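Long-range contacts in sepf-like protein (Archaeoglobus fulgidus, PDB 3ZIE), which probably takes part in cell division as a SepF-like membrane anchor for the Z ring: residues B[2-8]-B[25-31]; B[17-22]-B[51-55]. The protein carries 1 engineered substitution. All blocks are in the same frame, centred on the assembly; numbering follows the deposited sequence.

How the contacts relate
Contact 1 pairs two neighbouring parallel strands, and contact 2 lays helix 14-22 beside the end of helix 38-55; their centres are 12 Å apart. Along the chain the segments alternate, 2-8, 17-22, 25-31, 51-55: helix 14-22 is the crossover between the two strands of contact 1, and 51-55 follows later in the chain. That helix is therefore common ground: its I17 CD1 packs on A6 CB at 3.8 Å, and E20 OE2 forms a salt bridge with R4 NH1 at 2.7 Å and a probable hydrogen bond with Y2 OH. Sheet and helical layer are thus knitted into one small alpha/beta domain. Both contacts also touch the second subunit, strand 2-7 by continuing the sheet into it.

Contact 1: B[2-8]-B[25-31]; sequences YIRVAEV and NIVVADI
The run from Y2 to V8 lies parallel to N25 to I31, a buried strand pairing that puts strand 2-7 at the edge of this chain's sheet, beside strand 26-30. Six backbone hydrogen bonds join them, from I26 N to Y2 O (2.9 Å) through to V8 N on D30 O (2.8 Å), and a water donates to both V8 O and D30 O. I3, I26 and V28 share one face, with I3 CG2 on V28 CG2 at 4.1 Å. On the other, A6 CB meets V27 CG1 at 4.1 Å, looking toward helix 14-22, the connection of this beta-alpha-beta unit. With CG set between its backbone N and carbonyl carbon (chi1 65°), Y2 folds its ring over the N25 amide, the two planes 19° apart and stacked, while its hydroxyl goes to E20. A leucine here would probably leave the N25 amide without its flat cover and cost E20 a hydroxyl partner. E7 OE1 sits 2.8 Å from D30 OD2, two acceptors with carboxylate planes 77° apart; this closeness would be expected to favour protonation of one of them. D30 OD1 is hydrogen-bonded to A32 N. Beyond Y2, I3, R4 and A6 a parallel strand of the second subunit continues the sheet.

Contact 2: B[17-22]-B[51-55]; sequences IKREIY and LAEDV
L51 holds CG anti to its backbone N (chi1 175°), which carries its branched end across to helix 14-22, and Y22 carries its ring anti to its carbonyl carbon (chi1 -76°), leaning over to meet it. The result is a knob into a hole: L51 sits among I17, K18, I21 and Y22. L51 CD2 goes deep, 3.7 Å from K18 CG and 4.0 Å from I21 CG1, with I17 CG2 a looser neighbour; L51 CD1 turns to the aromatic residue, 3.7 Å from Y22 CE2. One turn on, V55 splits its branches. V55 CG2 presses on I21 CG2 at 3.7 Å, and V55 CG1 comes obliquely to the tyrosine ring, only 3.3 Å from Y22 CE1, a tight fit for two carbons. The phenol thus spans both L51 and V55, while Y22 OH passes D54 CB at 3.9 Å. Apolar side chains carry the joint; at its outer margin the opposite charges of K18 NZ and D54 OD2 stay 6.5 Å apart. Segments 17-22 and 51-55 run roughly parallel, their axes 11.0 Å apart at closest, crossing at -24°. Beneath them M69 of strand 66-70 touches I17, I21 and L51, seating both helices on the same face of the sheet, and V55 O is hydrogen-bonded to T72 OG1, just past that strand. On the flank of helix 14-22, I17 and E20 pack on I81 of the second subunit.

Contact 1: B[2-8]-B[25-31]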
loop_
_atom_site.group_PDB
_atom_site.type_symbol
_atom_site.label_atom_id
_atom_site.label_comp_id
_atom_site.label_asym_id
_atom_site.label_seq_id
_atom_site.Cartn_x
_atom_site.Cartn_y
_atom_site.Cartn_z
ATOM N N TYR B 2 10.928 5.013 0.535
ATOM C CA TYR B 2 9.631 5.609 0.394
ATOM C C TYR B 2 8.699 4.724 -0.420
ATOM O O TYR B 2 9.131 3.783 -1.153
ATOM C CB TYR B 2 9.694 7.045 -0.140
ATOM C CG TYR B 2 10.212 7.245 -1.521
ATOM C CD1 TYR B 2 9.450 6.889 -2.650
ATOM C CD2 TYR B 2 11.431 7.888 -1.721
ATOM C CE1 TYR B 2 9.933 7.104 -3.991
ATOM C CE2 TYR B 2 11.938 8.109 -3.042
ATOM C CZ TYR B 2 11.170 7.738 -4.157
ATOM O OH TYR B 2 11.679 7.983 -5.412
ATOM N N ILE B 3 7.426 5.063 -0.328
ATOM C CA ILE B 3 6.377 4.384 -1.086
ATOM C C ILE B 3 5.971 5.306 -2.213
ATOM O O ILE B 3 5.833 6.525 -1.995
ATOM C CB ILE B 3 5.165 4.092 -0.200
ATOM C CG1 ILE B 3 5.612 3.290 1.033
ATOM C CG2 ILE B 3 4.130 3.327 -1.001
ATOM C CD1 ILE B 3 4.399 2.781 1.910
ATOM N N ARG B 4 5.871 4.769 -3.413
ATOM C CA ARG B 4 5.304 5.537 -4.531
ATOM C C ARG B 4 4.125 4.805 -5.189
ATOM O O ARG B 4 4.143 3.569 -5.236
ATOM C CB ARG B 4 6.399 5.843 -5.542
ATOM C CG ARG B 4 6.065 7.000 -6.547
ATOM C CD ARG B 4 7.364 7.604 -7.107
ATOM N NE ARG B 4 7.022 8.490 -8.195
ATOM C CZ ARG B 4 7.790 8.650 -9.247
ATOM N NH1 ARG B 4 8.943 7.966 -9.342
ATOM N NH2 ARG B 4 7.373 9.477 -10.219
ATOM N N VAL B 5 3.136 5.552 -5.690
ATOM C CA VAL B 5 1.933 4.986 -6.292
ATOM C C VAL B 5 2.076 5.040 -7.823
ATOM O O VAL B 5 2.510 6.083 -8.353
ATOM C CB VAL B 5 0.651 5.667 -5.781
ATOM C CG1 VAL B 5 -0.566 5.231 -6.594
ATOM C CG2 VAL B 5 0.416 5.364 -4.268
ATOM N N ALA B 6 1.822 3.919 -8.535
ATOM C CA ALA B 6 1.863 3.943 -10.037
ATOM C C ALA B 6 0.450 3.789 -10.598
ATOM O O ALA B 6 -0.315 3.012 -10.076
ATOM C CB ALA B 6 2.753 2.815 -10.595
ATOM N N GLU B 7 0.106 4.569 -11.633
ATOM C CA GLU B 7 -1.172 4.440 -12.345
ATOM C C GLU B 7 -0.828 3.704 -13.621
ATOM O O GLU B 7 -0.194 4.290 -14.522
ATOM C CB GLU B 7 -1.728 5.831 -12.663
ATOM C CG GLU B 7 -2.221 6.566 -11.411
ATOM C CD GLU B 7 -3.322 5.841 -10.585
ATOM O OE1 GLU B 7 -4.125 5.035 -11.107
ATOM O OE2 GLU B 7 -3.432 6.090 -9.365
ATOM N N VAL B 8 -1.079 2.396 -13.634
ATOM C CA VAL B 8 -0.560 1.550 -14.727
ATOM C C VAL B 8 -1.606 1.560 -15.845
ATOM O O VAL B 8 -2.717 1.025 -15.653
ATOM C CB VAL B 8 -0.283 0.070 -14.272
ATOM C CG1 VAL B 8 0.223 -0.775 -15.495
ATOM C CG2 VAL B 8 0.749 0.056 -13.145
ATOM N N ASN B 25 12.897 1.215 -2.912
ATOM C CA ASN B 25 11.569 1.784 -2.595
ATOM C C ASN B 25 10.413 0.801 -2.843
ATOM O O ASN B 25 10.611 -0.228 -3.512
ATOM C CB ASN B 25 11.385 3.115 -3.331
ATOM C CG ASN B 25 12.448 4.131 -2.932
ATOM O OD1 ASN B 25 13.057 4.828 -3.797
ATOM N ND2 ASN B 25 12.703 4.224 -1.640
ATOM N N ILE B 26 9.221 1.138 -2.313
ATOM C CA ILE B 26 8.011 0.293 -2.389
ATOM C C ILE B 26 7.103 0.950 -3.432
ATOM O O ILE B 26 6.975 2.196 -3.463
ATOM C CB ILE B 26 7.317 0.185 -1.033
ATOM C CG1 ILE B 26 8.242 -0.586 -0.045
ATOM C CG2 ILE B 26 5.836 -0.480 -1.118
ATOM C CD1 ILE B 26 7.898 -0.390 1.397
ATOM N N VAL B 27 6.507 0.135 -4.304
ATOM C CA VAL B 27 5.548 0.654 -5.275
ATOM C C VAL B 27 4.201 -0.013 -5.078
ATOM O O VAL B 27 4.130 -1.258 -4.973
ATOM C CB VAL B 27 5.991 0.389 -6.726
ATOM C CG1 VAL B 27 4.910 0.871 -7.720
ATOM C CG2 VAL B 27 7.338 1.047 -7.008
ATOM N N VAL B 28 3.152 0.806 -5.004
ATOM C CA VAL B 28 1.789 0.303 -5.005
ATOM C C VAL B 28 1.251 0.676 -6.394
ATOM O O VAL B 28 1.177 1.849 -6.778
ATOM C CB VAL B 28 0.940 0.885 -3.862
ATOM C CG1 VAL B 28 -0.550 0.293 -3.898
ATOM C CG2 VAL B 28 1.557 0.507 -2.507
ATOM N N ALA B 29 0.947 -0.335 -7.199
ATOM C CA ALA B 29 0.531 -0.094 -8.599
ATOM C C ALA B 29 -0.972 -0.261 -8.784
ATOM O O ALA B 29 -1.567 -1.295 -8.372
ATOM C CB ALA B 29 1.316 -1.040 -9.523
ATOM N N ASP B 30 -1.605 0.756 -9.397
ATOM C CA ASP B 30 -3.015 0.687 -9.707
ATOM C C ASP B 30 -3.123 0.060 -11.075
ATOM O O ASP B 30 -2.578 0.617 -12.026
ATOM C CB ASP B 30 -3.624 2.098 -9.742
ATOM C CG ASP B 30 -5.141 2.078 -9.917
ATOM O OD1 ASP B 30 -5.733 1.006 -10.091
ATOM O OD2 ASP B 30 -5.786 3.155 -9.836
ATOM N N ILE B 31 -3.770 -1.107 -11.164
ATOM C CA ILE B 31 -3.955 -1.768 -12.474
ATOM C C ILE B 31 -5.407 -1.719 -12.984
ATOM O O ILE B 31 -5.729 -2.431 -13.969
ATOM C CB ILE B 31 -3.492 -3.288 -12.455
ATOM C CG1 ILE B 31 -4.278 -4.042 -11.356
ATOM C CG2 ILE B 31 -1.904 -3.319 -12.464
ATOM C CD1 ILE B 31 -4.084 -5.526 -11.192
HETATM O O HOH W 1 -4.754 1.577 -13.712
#

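Contact 2: B[17-22]-B[51-55]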
loop_
_atom_site.group_PDB
_atom_site.type_symbol
_atom_site.label_atom_id
_atom_site.label_comp_id
_atom_site.label_asym_id
_atom_site.label_seq_id
_atom_site.Cartn_x
_atom_site.Cartn_y
_atom_site.Cartn_z
ATOM N N ILE B 17 8.742 1.712 -12.542
ATOM C CA ILE B 17 8.464 0.825 -11.365
ATOM C C ILE B 17 9.718 0.019 -11.040
ATOM O O ILE B 17 10.143 -0.105 -9.868
ATOM C CB ILE B 17 7.235 -0.034 -11.614
ATOM C CG1 ILE B 17 5.974 0.881 -11.713
ATOM C CG2 ILE B 17 7.117 -1.209 -10.590
ATOM C CD1 ILE B 17 4.722 0.130 -12.339
ATOM N N LYS B 18 10.357 -0.496 -12.089
ATOM C CA LYS B 18 11.576 -1.288 -11.874
ATOM C C LYS B 18 12.621 -0.432 -11.194
ATOM O O LYS B 18 13.272 -0.884 -10.238
ATOM C CB LYS B 18 12.123 -1.885 -13.189
ATOM C CG LYS B 18 11.259 -3.003 -13.723
ATOM C CD LYS B 18 11.762 -3.401 -15.074
ATOM C CE LYS B 18 11.373 -4.836 -15.375
ATOM N NZ LYS B 18 11.913 -5.207 -16.754
ATOM N N ARG B 19 12.801 0.796 -11.689
ATOM C CA ARG B 19 13.797 1.708 -11.154
ATOM C C ARG B 19 13.571 1.993 -9.659
ATOM O O ARG B 19 14.529 1.987 -8.864
ATOM C CB ARG B 19 13.833 3.039 -11.936
ATOM C CG ARG B 19 15.115 3.289 -12.719
ATOM C CD ARG B 19 14.987 4.553 -13.654
ATOM N NE ARG B 19 14.803 4.077 -15.028
ATOM C CZ ARG B 19 13.759 4.314 -15.833
ATOM N NH1 ARG B 19 12.753 5.130 -15.495
ATOM N NH2 ARG B 19 13.778 3.750 -17.031
ATOM N N GLU B 20 12.323 2.227 -9.277
ATOM C CA GLU B 20 11.984 2.476 -7.841
ATOM C C GLU B 20 12.279 1.274 -6.917
ATOM O O GLU B 20 12.883 1.423 -5.855
ATOM C CB GLU B 20 10.507 2.936 -7.730
ATOM C CG GLU B 20 10.297 4.321 -8.323
ATOM C CD GLU B 20 10.863 5.433 -7.400
ATOM O OE1 GLU B 20 11.717 5.140 -6.542
ATOM O OE2 GLU B 20 10.452 6.606 -7.532
ATOM N N ILE B 21 11.911 0.080 -7.358
ATOM C CA ILE B 21 12.206 -1.172 -6.639
ATOM C C ILE B 21 13.727 -1.400 -6.491
ATOM O O ILE B 21 14.215 -1.708 -5.371
ATOM C CB ILE B 21 11.479 -2.408 -7.340
ATOM C CG1 ILE B 21 9.948 -2.268 -7.209
ATOM C CG2 ILE B 21 11.959 -3.753 -6.720
ATOM C CD1 ILE B 21 9.398 -2.445 -5.727
ATOM N N TYR B 22 14.465 -1.216 -7.597
ATOM C CA TYR B 22 15.920 -1.292 -7.584
ATOM C C TYR B 22 16.515 -0.229 -6.669
ATOM O O TYR B 22 17.582 -0.433 -6.117
ATOM C CB TYR B 22 16.517 -1.199 -9.026
ATOM C CG TYR B 22 16.356 -2.507 -9.823
ATOM C CD1 TYR B 22 16.897 -3.677 -9.358
ATOM C CD2 TYR B 22 15.649 -2.561 -11.029
ATOM C CE1 TYR B 22 16.738 -4.903 -10.049
ATOM C CE2 TYR B 22 15.496 -3.804 -11.740
ATOM C CZ TYR B 22 16.039 -4.952 -11.212
ATOM O OH TYR B 22 15.957 -6.181 -11.855
ATOM N N LEU B 51 10.315 -9.203 -11.897
ATOM C CA LEU B 51 10.994 -8.199 -11.052
ATOM C C LEU B 51 11.080 -8.619 -9.587
ATOM O O LEU B 51 12.171 -8.592 -9.012
ATOM C CB LEU B 51 10.329 -6.800 -11.184
ATOM C CG LEU B 51 10.811 -5.624 -10.301
ATOM C CD1 LEU B 51 12.280 -5.251 -10.631
ATOM C CD2 LEU B 51 9.897 -4.442 -10.601
ATOM N N ALA B 52 9.957 -8.978 -8.978
ATOM C CA ALA B 52 9.970 -9.469 -7.604
ATOM C C ALA B 52 10.960 -10.623 -7.440
ATOM O O ALA B 52 11.704 -10.653 -6.453
ATOM C CB ALA B 52 8.592 -9.890 -7.109
ATOM N N GLU B 53 10.981 -11.559 -8.390
ATOM C CA GLU B 53 11.917 -12.703 -8.291
ATOM C C GLU B 53 13.359 -12.245 -8.418
ATOM O O GLU B 53 14.267 -12.719 -7.723
ATOM C CB GLU B 53 11.577 -13.775 -9.343
ATOM C CG GLU B 53 11.429 -15.118 -8.701
ATOM C CD GLU B 53 10.901 -16.164 -9.663
ATOM O OE1 GLU B 53 11.566 -16.383 -10.697
ATOM O OE2 GLU B 53 9.812 -16.761 -9.380
ATOM N N ASP B 54 13.577 -11.316 -9.325
ATOM C CA ASP B 54 14.914 -10.792 -9.569
ATOM C C ASP B 54 15.501 -10.088 -8.389
ATOM O O ASP B 54 16.713 -10.108 -8.250
ATOM C CB ASP B 54 14.958 -9.815 -10.744
ATOM C CG ASP B 54 14.743 -10.514 -12.080
ATOM O OD1 ASP B 54 14.728 -11.761 -12.134
ATOM O OD2 ASP B 54 14.550 -9.804 -13.054
ATOM N N VAL B 55 14.680 -9.467 -7.553
ATOM C CA VAL B 55 15.221 -8.694 -6.409
ATOM C C VAL B 55 15.000 -9.411 -5.061
ATOM O O VAL B 55 15.329 -8.865 -3.996
ATOM C CB VAL B 55 14.696 -7.233 -6.406
ATOM C CG1 VAL B 55 14.952 -6.541 -7.745
ATOM C CG2 VAL B 55 13.222 -7.173 -6.051
#